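Heme utilization carrier protein (Escherichia coli O157:H7, PDB 6U9J) probably binds and carries heme in the cytosol as part of bacterial heme utilisation, with a link to anaerobic heme degradation. Local coordinates at residues E28-L33 with H103-E108; G13-V18 with I107-M112; T116-F121 with K131-R136. One frame throughout, in Å; residues are numbered along the deposited sequence. Where two conformers were deposited one is given.

In the fold
Contact 2 begins first along the chain, at the start of helix 15-22, and contact 1 follows on helix 26-31. Both close on strand 103-111, so the loop of contact 1 lies inside that of contact 2, and the two share Ile107 and Glu108 at the far end. Together they tie helices 15-22 and 26-31 to one face of the six-stranded antiparallel sheet. Contact 3 comes afterwards, in series, and closes the short hairpin of strands 114-122 and 128-133. Strand 114-122 pairs with strand 103-111, which puts all three contacts on neighbouring strands. A salt bridge from Glu16 to Lys131 joins contact 2 to contact 3 directly.

Contact 1. Residues E28-L33 with H103-E108; sequences EVVRNL and HIALIE
Val30 is the first residue of 28-33 to meet the strand, and its CB points toward the strand from the last turn of helix 26-31. Its CG1 is anti to the backbone N (chi1 163°), and this sets CG1 against Ala105 CB, while both methyls reach Ile107 CD1. Val30 CG1 sits 3.6 Å from Ala105 CB. Val30 CG2 lies 3.6 Å from Ile107 CD1, and CG1 also touches that methyl, so the tip of Ile107 is held against both branches of the valine. The side chains of Val30 and Ile107 cross at about a right angle. Arg31 leaves its CA away from the strand, but its chain is extended from CG to NE and carries the guanidinium along to His103. There Arg31 NH1 lies 3.4 Å from His103 NE2. The imidazole nitrogen is at the edge of the guanidinium, near its plane, and the two planes stand 82° apart.

The arrangement is a helix packed on one face of an antiparallel sheet, in the ChuX/HutX heme-utilisation family. His103, Ala105 and Ile107, every second residue of the strand, have CB toward the helix segment. Leu106 points to the other side of the sheet, where helix 144-157 covers it.

Asn32 turns back on its own helix. Asn32 ND2 donates to Glu28 O, one turn back, at 2.7 Å, from above the carbonyl plane. Asn32 also packs on helix 3-7. Leu33 follows where the chain has left the helix. Its CG is anti to the carbonyl carbon (chi1 -75°), and Leu33 CD1 reaches Ile107 CG2 at 3.7 Å, again crossing at about a right angle. Leu15 of helix 15-22 packs on both Leu33 and Val30.

Contact 2. Residues G13-V18 with I107-M112; sequences GTLEVV and IERKFM
The loop before helix 15-22 comes nearest to strand 103-111 at Gly13 and Phe111, whose CA atoms are 6.3 Å apart. Arg109 carries the polar part of the contact. Its CG sits in the crowded position between the backbone N and the carbonyl carbon (chi1 61°), and the chain bends at chi3, which brings the guanidinium end-on to one backbone oxygen. Arg109 NH1 donates to Gly13 O at 3.0 Å, nearly along the C=O axis. Arg109 NH2 donates to the same Gly13 O at 3.2 Å, in the carbonyl plane. Two bonds therefore grip one acceptor, and the oxygen lies in the guanidinium plane. Leu15 comes tip to tip with Arg109 and places CD2 over the centre of one guanidinium face, 3.6 Å from Arg109 CZ. A salt bridge from Glu10 to Arg109 NH1 probably offsets some of its charge.

Phe111 has CG anti to the backbone N and turns its ring edge to the loop. Phe111 CE1 is 3.6 Å from Gly13 C, and Thr14 CG2 lies alongside, 3.8 Å from Phe111 CE1. Thr14 is the helix N-cap, its OG1 accepting a weak bond from Val17 N. It starts helix 15-22, which packs with helix 26-31 on one face of the antiparallel sheet of this ChuX/HutX-family protein.

Contact 3. Residues T116-F121 with K131-R136; sequences TASILF and KIFLGR. With PO4 (phosphate ion), chain E.
A phosphate ion, probably from the crystallisation liquor, sits where the second segment has left the sheet. Arg136 N makes two weak hydrogen bonds to it, one to PO4 O4 at 3.1 Å and one to PO4 O3. Ser71 OG also hydrogen-bonds to the ion. The Arg136 side chain goes elsewhere: it is extended from CG to NE, and its guanidinium bonds to the carbonyls of Asp115 and Arg140. Thr116 CG2 meets the edge of that guanidinium, in its plane, 3.6 Å from Arg136 NH1.

The rest is the antiparallel hairpin of strands 114-122 and 128-133, inside the six-stranded sheet of this ChuX/HutX family protein. Segments 116-121 and 131-133 run 161° apart. Ile119 and Ile132 form a hydrogen-bonded pair: Ile119 N donates to Ile132 O at 2.8 Å, and Ile132 N returns a bond to Ile119 O. Both are close to straight, at 168°. Ser118 with Phe133 and Leu120 with Lys131 are the non-hydrogen-bonded pairs on either side. Beyond Ser118 and Phe133, Leu134 N donates to Ala117 O, nearly along the C=O axis.

The two faces differ. Leu120 and Lys131 lie side by side, pointing the same way, with Leu120 CD1 3.9 Å from Lys131 CG. The lysine chain is extended beyond CG and takes NZ to a salt bridge with Glu16. On this face Ser118 CB also touches the ring of Phe133, 3.7 Å from Phe133 CE2. Ile119 and Ile132 share the opposite face. There Ile132 CD1 meets the ring edge of Phe121, 3.8 Å from Phe121 CE1. Ala117 CB rests 3.7 Å from Leu134 CD1, and Phe150 of helix 144-157 packs on both residues.

Contact 1. Residues E28-L33 with H103-E108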
loop_
_atom_site.group_PDB
_atom_site.type_symbol
_atom_site.label_atom_id
_atom_site.label_comp_id
_atom_site.label_asym_id
_atom_site.label_seq_id
_atom_site.Cartn_x
_atom_site.Cartn_y
_atom_site.Cartn_z
ATOM N N GLU A 28 14.897 -15.586 5.768
ATOM C CA GLU A 28 15.522 -16.882 6.013
ATOM C C GLU A 28 14.690 -18.021 5.433
ATOM O O GLU A 28 15.248 -18.986 4.905
ATOM C CB GLU A 28 15.758 -17.092 7.509
ATOM C CG GLU A 28 16.750 -18.212 7.796
ATOM C CD GLU A 28 18.155 -17.880 7.312
ATOM O OE1 GLU A 28 18.865 -18.804 6.855
ATOM O OE2 GLU A 28 18.546 -16.694 7.381
ATOM N N VAL A 29 13.361 -17.917 5.494
ATOM C CA VAL A 29 12.511 -18.913 4.841
ATOM C C VAL A 29 12.752 -18.911 3.336
ATOM O O VAL A 29 12.928 -19.962 2.711
ATOM C CB VAL A 29 11.032 -18.653 5.164
ATOM C CG1 VAL A 29 10.121 -19.559 4.317
ATOM C CG2 VAL A 29 10.777 -18.843 6.648
ATOM N N VAL A 30 12.769 -17.721 2.732
ATOM C CA VAL A 30 12.915 -17.643 1.284
ATOM C C VAL A 30 14.248 -18.232 0.838
ATOM O O VAL A 30 14.332 -18.882 -0.210
ATOM C CB VAL A 30 12.739 -16.184 0.819
ATOM C CG1 VAL A 30 13.278 -16.007 -0.584
ATOM C CG2 VAL A 30 11.255 -15.814 0.872
ATOM N N ARG A 31 15.312 -18.001 1.614
ATOM C CA ARG A 31 16.622 -18.545 1.267
ATOM C C ARG A 31 16.604 -20.061 1.197
ATOM O O ARG A 31 17.349 -20.654 0.411
ATOM C CB ARG A 31 17.663 -18.109 2.294
ATOM C CG ARG A 31 18.045 -16.656 2.232
ATOM C CD ARG A 31 19.231 -16.419 3.147
ATOM N NE ARG A 31 19.580 -15.010 3.246
ATOM C CZ ARG A 31 20.347 -14.366 2.373
ATOM N NH1 ARG A 31 20.614 -13.083 2.558
ATOM N NH2 ARG A 31 20.844 -15.005 1.320
ATOM N N ASN A 32 15.768 -20.698 2.008
ATOM C CA ASN A 32 15.730 -22.148 2.117
ATOM C C ASN A 32 14.698 -22.789 1.202
ATOM O O ASN A 32 14.521 -24.011 1.245
ATOM C CB ASN A 32 15.481 -22.542 3.570
ATOM C CG ASN A 32 16.696 -22.316 4.436
ATOM O OD1 ASN A 32 17.646 -23.099 4.403
ATOM N ND2 ASN A 32 16.684 -21.237 5.206
ATOM N N LEU A 33 14.031 -22.000 0.367
ATOM C CA LEU A 33 13.118 -22.545 -0.623
ATOM C C LEU A 33 13.884 -23.342 -1.679
ATOM O O LEU A 33 15.063 -23.086 -1.933
ATOM C CB LEU A 33 12.339 -21.419 -1.303
ATOM C CG LEU A 33 11.224 -20.761 -0.491
ATOM C CD1 LEU A 33 10.679 -19.547 -1.228
ATOM C CD2 LEU A 33 10.117 -21.766 -0.201
ATOM N N HIS A 103 17.744 -6.686 0.537
ATOM C CA HIS A 103 17.745 -7.918 -0.244
ATOM C C HIS A 103 16.535 -7.921 -1.158
ATOM O O HIS A 103 15.505 -7.316 -0.844
ATOM C CB HIS A 103 17.710 -9.188 0.625
ATOM C CG HIS A 103 18.914 -9.335 1.496
ATOM N ND1 HIS A 103 18.956 -8.855 2.787
ATOM C CD2 HIS A 103 20.137 -9.858 1.245
ATOM C CE1 HIS A 103 20.149 -9.097 3.302
ATOM N NE2 HIS A 103 20.887 -9.697 2.385
ATOM N N ILE A 104 16.678 -8.614 -2.287
ATOM C CA ILE A 104 15.602 -8.862 -3.240
ATOM C C ILE A 104 15.621 -10.344 -3.585
ATOM O O ILE A 104 16.692 -10.916 -3.802
ATOM C CB ILE A 104 15.771 -8.017 -4.515
ATOM C CG1 ILE A 104 15.826 -6.526 -4.153
ATOM C CG2 ILE A 104 14.653 -8.337 -5.530
ATOM C CD1 ILE A 104 16.303 -5.657 -5.303
ATOM N N ALA A 105 14.446 -10.965 -3.648
ATOM C CA ALA A 105 14.375 -12.371 -4.031
ATOM C C ALA A 105 13.420 -12.559 -5.195
ATOM O O ALA A 105 12.365 -11.928 -5.256
ATOM C CB ALA A 105 13.934 -13.259 -2.864
ATOM N N LEU A 106 13.793 -13.438 -6.118
ATOM C CA LEU A 106 12.878 -13.953 -7.126
ATOM C C LEU A 106 12.493 -15.360 -6.704
ATOM O O LEU A 106 13.370 -16.179 -6.416
ATOM C CB LEU A 106 13.516 -13.968 -8.517
ATOM C CG LEU A 106 13.413 -12.654 -9.310
ATOM C CD1 LEU A 106 14.176 -11.531 -8.630
ATOM C CD2 LEU A 106 13.903 -12.838 -10.746
ATOM N N ILE A 107 11.188 -15.621 -6.633
ATOM C CA ILE A 107 10.657 -16.871 -6.098
ATOM C C ILE A 107 9.690 -17.508 -7.082
ATOM O O ILE A 107 8.829 -16.836 -7.650
ATOM C CB ILE A 107 9.939 -16.625 -4.755
ATOM C CG1 ILE A 107 10.921 -16.057 -3.732
ATOM C CG2 ILE A 107 9.282 -17.935 -4.252
ATOM C CD1 ILE A 107 10.243 -15.376 -2.555
ATOM N N GLU A 108 9.800 -18.828 -7.243
ATOM C CA GLU A 108 8.787 -19.616 -7.931
ATOM C C GLU A 108 8.338 -20.721 -6.993
ATOM O O GLU A 108 9.175 -21.412 -6.406
ATOM C CB GLU A 108 9.319 -20.215 -9.233
ATOM C CG GLU A 108 9.705 -19.160 -10.256
ATOM C CD GLU A 108 10.367 -19.768 -11.479
ATOM O OE1 GLU A 108 11.612 -19.729 -11.565
ATOM O OE2 GLU A 108 9.637 -20.295 -12.347
#

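Contact 2. Residues G13-V18 with I107-M112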
loop_
_atom_site.group_PDB
_atom_site.type_symbol
_atom_site.label_atom_id
_atom_site.label_comp_id
_atom_site.label_asym_id
_atom_site.label_seq_id
_atom_site.Cartn_x
_atom_site.Cartn_y
_atom_site.Cartn_z
ATOM N N GLY A 13 0.440 -23.068 2.575
ATOM C CA GLY A 13 -0.062 -21.700 2.629
ATOM C C GLY A 13 1.017 -20.690 2.343
ATOM O O GLY A 13 1.921 -20.947 1.532
ATOM N N THR A 14 0.938 -19.538 3.002
ATOM C CA THR A 14 1.874 -18.452 2.749
ATOM C C THR A 14 3.222 -18.720 3.415
ATOM O O THR A 14 3.348 -19.538 4.327
ATOM C CB THR A 14 1.308 -17.127 3.253
ATOM O OG1 THR A 14 1.188 -17.180 4.681
ATOM C CG2 THR A 14 -0.056 -16.845 2.627
ATOM N N LEU A 15 4.245 -18.001 2.946
ATOM C CA LEU A 15 5.585 -18.151 3.504
ATOM C C LEU A 15 5.759 -17.416 4.830
ATOM O O LEU A 15 6.646 -17.777 5.612
ATOM C CB LEU A 15 6.633 -17.656 2.501
ATOM C CG LEU A 15 6.726 -18.407 1.172
ATOM C CD1 LEU A 15 7.819 -17.806 0.311
ATOM C CD2 LEU A 15 6.973 -19.892 1.412
ATOM N N GLU A 16 4.942 -16.399 5.102
ATOM C CA GLU A 16 5.010 -15.736 6.400
ATOM C C GLU A 16 4.556 -16.668 7.515
ATOM O O GLU A 16 5.121 -16.649 8.616
ATOM C CB GLU A 16 4.164 -14.463 6.388
ATOM C CG GLU A 16 4.758 -13.330 5.563
ATOM C CD GLU A 16 4.378 -13.416 4.090
ATOM O OE1 GLU A 16 4.663 -12.454 3.346
ATOM O OE2 GLU A 16 3.787 -14.438 3.673
ATOM N N VAL A 17 3.542 -17.495 7.243
ATOM C CA VAL A 17 3.105 -18.476 8.231
ATOM C C VAL A 17 4.242 -19.436 8.560
ATOM O O VAL A 17 4.430 -19.826 9.720
ATOM C CB VAL A 17 1.850 -19.212 7.725
ATOM C CG1 VAL A 17 1.609 -20.488 8.515
ATOM C CG2 VAL A 17 0.627 -18.296 7.802
ATOM N N VAL A 18 5.045 -19.803 7.557
ATOM C CA VAL A 18 6.211 -20.649 7.810
ATOM C C VAL A 18 7.204 -19.932 8.713
ATOM O O VAL A 18 7.755 -20.518 9.651
ATOM C CB VAL A 18 6.874 -21.076 6.489
ATOM C CG1 VAL A 18 8.167 -21.821 6.777
ATOM C CG2 VAL A 18 5.929 -21.928 5.664
ATOM N N ILE A 107 11.188 -15.621 -6.633
ATOM C CA ILE A 107 10.657 -16.871 -6.098
ATOM C C ILE A 107 9.690 -17.508 -7.082
ATOM O O ILE A 107 8.829 -16.836 -7.650
ATOM C CB ILE A 107 9.939 -16.625 -4.755
ATOM C CG1 ILE A 107 10.921 -16.057 -3.732
ATOM C CG2 ILE A 107 9.282 -17.935 -4.252
ATOM C CD1 ILE A 107 10.243 -15.376 -2.555
ATOM N N GLU A 108 9.800 -18.828 -7.243
ATOM C CA GLU A 108 8.787 -19.616 -7.931
ATOM C C GLU A 108 8.338 -20.721 -6.993
ATOM O O GLU A 108 9.175 -21.412 -6.406
ATOM C CB GLU A 108 9.319 -20.215 -9.233
ATOM C CG GLU A 108 9.705 -19.160 -10.256
ATOM C CD GLU A 108 10.367 -19.768 -11.479
ATOM O OE1 GLU A 108 11.612 -19.729 -11.565
ATOM O OE2 GLU A 108 9.637 -20.295 -12.347
ATOM N N ARG A 109 7.030 -20.854 -6.820
ATOM C CA ARG A 109 6.510 -21.943 -5.996
ATOM C C ARG A 109 5.046 -22.162 -6.333
ATOM O O ARG A 109 4.436 -21.414 -7.098
ATOM C CB ARG A 109 6.680 -21.634 -4.504
ATOM C CG ARG A 109 5.939 -20.380 -4.066
ATOM C CD ARG A 109 6.128 -20.106 -2.580
ATOM N NE ARG A 109 5.552 -21.182 -1.774
ATOM C CZ ARG A 109 4.505 -21.054 -0.959
ATOM N NH1 ARG A 109 4.066 -22.109 -0.283
ATOM N NH2 ARG A 109 3.906 -19.880 -0.806
ATOM N N LYS A 110 4.480 -23.227 -5.772
ATOM C CA LYS A 110 3.039 -23.389 -5.835
ATOM C C LYS A 110 2.394 -22.827 -4.576
ATOM O O LYS A 110 2.892 -23.033 -3.463
ATOM C CB LYS A 110 2.656 -24.857 -6.014
ATOM C CG LYS A 110 2.785 -25.322 -7.457
ATOM C CD LYS A 110 2.152 -26.667 -7.673
ATOM C CE LYS A 110 2.405 -27.137 -9.090
ATOM N NZ LYS A 110 1.409 -26.586 -10.046
ATOM N N PHE A 111 1.312 -22.073 -4.767
ATOM C CA PHE A 111 0.510 -21.534 -3.675
ATOM C C PHE A 111 -0.890 -22.103 -3.838
ATOM O O PHE A 111 -1.611 -21.720 -4.766
ATOM C CB PHE A 111 0.493 -20.005 -3.686
ATOM C CG PHE A 111 -0.347 -19.411 -2.599
ATOM C CD1 PHE A 111 -0.072 -19.686 -1.267
ATOM C CD2 PHE A 111 -1.414 -18.584 -2.903
ATOM C CE1 PHE A 111 -0.847 -19.145 -0.260
ATOM C CE2 PHE A 111 -2.196 -18.042 -1.898
ATOM C CZ PHE A 111 -1.912 -18.324 -0.577
ATOM N N MET A 112 -1.257 -23.027 -2.954
ATOM C CA MET A 112 -2.541 -23.720 -3.052
ATOM C C MET A 112 -2.751 -24.283 -4.457
ATOM O O MET A 112 -3.819 -24.141 -5.058
ATOM C CB MET A 112 -3.682 -22.787 -2.661
ATOM C CG MET A 112 -3.392 -21.989 -1.400
ATOM S SD MET A 112 -4.892 -21.386 -0.617
ATOM C CE MET A 112 -5.478 -20.259 -1.872
#

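Contact 3. Residues T116-F121 with K131-R136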
loop_
_atom_site.group_PDB
_atom_site.type_symbol
_atom_site.label_atom_id
_atom_site.label_comp_id
_atom_site.label_asym_id
_atom_site.label_seq_id
_atom_site.Cartn_x
_atom_site.Cartn_y
_atom_site.Cartn_z
ATOM N N THR A 116 3.135 -19.781 -9.121
ATOM C CA THR A 116 3.320 -18.356 -8.846
ATOM C C THR A 116 4.765 -17.974 -9.090
ATOM O O THR A 116 5.676 -18.789 -8.935
ATOM C CB THR A 116 2.994 -17.960 -7.399
ATOM O OG1 THR A 116 3.997 -18.493 -6.526
ATOM C CG2 THR A 116 1.594 -18.418 -6.974
ATOM N N ALA A 117 4.979 -16.709 -9.439
ATOM C CA ALA A 117 6.317 -16.185 -9.645
ATOM C C ALA A 117 6.307 -14.778 -9.085
ATOM O O ALA A 117 5.456 -13.976 -9.473
ATOM C CB ALA A 117 6.708 -16.167 -11.125
ATOM N N SER A 118 7.193 -14.513 -8.136
ATOM C CA SER A 118 7.125 -13.260 -7.401
ATOM C C SER A 118 8.509 -12.674 -7.188
ATOM O O SER A 118 9.528 -13.370 -7.216
ATOM C CB SER A 118 6.449 -13.460 -6.037
ATOM O OG SER A 118 7.192 -14.342 -5.224
ATOM N N ILE A 119 8.525 -11.357 -6.972
ATOM C CA ILE A 119 9.711 -10.619 -6.548
ATOM C C ILE A 119 9.405 -10.005 -5.194
ATOM O O ILE A 119 8.408 -9.295 -5.054
ATOM C CB ILE A 119 10.084 -9.540 -7.566
ATOM C CG1 ILE A 119 10.323 -10.180 -8.923
ATOM C CG2 ILE A 119 11.309 -8.721 -7.100
ATOM C CD1 ILE A 119 10.401 -9.197 -10.046
ATOM N N LEU A 120 10.240 -10.294 -4.202
ATOM C CA LEU A 120 10.078 -9.781 -2.849
ATOM C C LEU A 120 11.210 -8.813 -2.560
ATOM O O LEU A 120 12.381 -9.133 -2.793
ATOM C CB LEU A 120 10.088 -10.902 -1.808
ATOM C CG LEU A 120 8.734 -11.478 -1.411
ATOM C CD1 LEU A 120 7.960 -11.895 -2.648
ATOM C CD2 LEU A 120 8.941 -12.662 -0.484
ATOM N N PHE A 121 10.857 -7.642 -2.042
ATOM C CA PHE A 121 11.828 -6.650 -1.602
ATOM C C PHE A 121 11.853 -6.678 -0.084
ATOM O O PHE A 121 10.804 -6.537 0.551
ATOM C CB PHE A 121 11.457 -5.249 -2.099
ATOM C CG PHE A 121 11.393 -5.123 -3.601
ATOM C CD1 PHE A 121 10.268 -5.553 -4.305
ATOM C CD2 PHE A 121 12.445 -4.564 -4.314
ATOM C CE1 PHE A 121 10.199 -5.439 -5.680
ATOM C CE2 PHE A 121 12.387 -4.437 -5.680
ATOM C CZ PHE A 121 11.265 -4.878 -6.378
ATOM N N LYS A 131 5.941 -6.413 -2.705
ATOM C CA LYS A 131 5.929 -7.625 -3.515
ATOM C C LYS A 131 5.420 -7.296 -4.909
ATOM O O LYS A 131 4.531 -6.457 -5.071
ATOM C CB LYS A 131 5.033 -8.722 -2.893
ATOM C CG LYS A 131 5.472 -9.185 -1.507
ATOM C CD LYS A 131 4.664 -10.391 -1.040
ATOM C CE LYS A 131 5.053 -10.813 0.365
ATOM N NZ LYS A 131 4.353 -12.089 0.740
ATOM N N ILE A 132 5.990 -7.942 -5.920
ATOM C CA ILE A 132 5.466 -7.895 -7.282
ATOM C C ILE A 132 5.202 -9.322 -7.728
ATOM O O ILE A 132 6.086 -10.177 -7.611
ATOM C CB ILE A 132 6.432 -7.204 -8.255
ATOM C CG1 ILE A 132 6.700 -5.761 -7.815
ATOM C CG2 ILE A 132 5.861 -7.215 -9.670
ATOM C CD1 ILE A 132 7.822 -5.114 -8.600
ATOM N N PHE A 133 3.999 -9.576 -8.247
ATOM C CA PHE A 133 3.600 -10.886 -8.744
ATOM C C PHE A 133 3.371 -10.829 -10.246
ATOM O O PHE A 133 2.819 -9.857 -10.755
ATOM C CB PHE A 133 2.309 -11.361 -8.066
ATOM C CG PHE A 133 2.476 -11.689 -6.622
ATOM C CD1 PHE A 133 2.325 -10.708 -5.654
ATOM C CD2 PHE A 133 2.767 -12.989 -6.224
ATOM C CE1 PHE A 133 2.480 -11.013 -4.309
ATOM C CE2 PHE A 133 2.922 -13.303 -4.878
ATOM C CZ PHE A 133 2.780 -12.314 -3.922
ATOM N N LEU A 134 3.730 -11.900 -10.953
ATOM C CA LEU A 134 3.496 -11.917 -12.389
ATOM C C LEU A 134 2.006 -11.944 -12.696
ATOM O O LEU A 134 1.196 -12.432 -11.904
ATOM C CB LEU A 134 4.155 -13.128 -13.033
ATOM C CG LEU A 134 5.659 -13.080 -13.208
ATOM C CD1 LEU A 134 6.089 -14.153 -14.202
ATOM C CD2 LEU A 134 6.115 -11.715 -13.675
ATOM N N GLY A 135 1.655 -11.417 -13.879
ATOM C CA GLY A 135 0.267 -11.346 -14.297
ATOM C C GLY A 135 -0.293 -12.671 -14.790
ATOM O O GLY A 135 0.413 -13.655 -15.003
ATOM N N ARG A 136 -1.608 -12.684 -14.978
ATOM C CA ARG A 136 -2.322 -13.905 -15.321
ATOM C C ARG A 136 -3.299 -13.639 -16.455
ATOM O O ARG A 136 -3.624 -12.489 -16.769
ATOM C CB ARG A 136 -3.064 -14.476 -14.108
ATOM C CG ARG A 136 -2.126 -14.985 -13.021
ATOM C CD ARG A 136 -2.863 -15.614 -11.859
ATOM N NE ARG A 136 -1.931 -15.942 -10.788
ATOM C CZ ARG A 136 -1.345 -17.126 -10.639
ATOM N NH1 ARG A 136 -0.493 -17.319 -9.637
ATOM N NH2 ARG A 136 -1.598 -18.114 -11.495
HETATM P P PO4 E . -2.972 -9.323 -13.802
HETATM O O1 PO4 E . -1.883 -8.371 -13.336
HETATM O O2 PO4 E . -4.329 -8.718 -13.518
HETATM O O3 PO4 E . -2.828 -9.573 -15.288
HETATM O O4 PO4 E . -2.867 -10.641 -13.071
#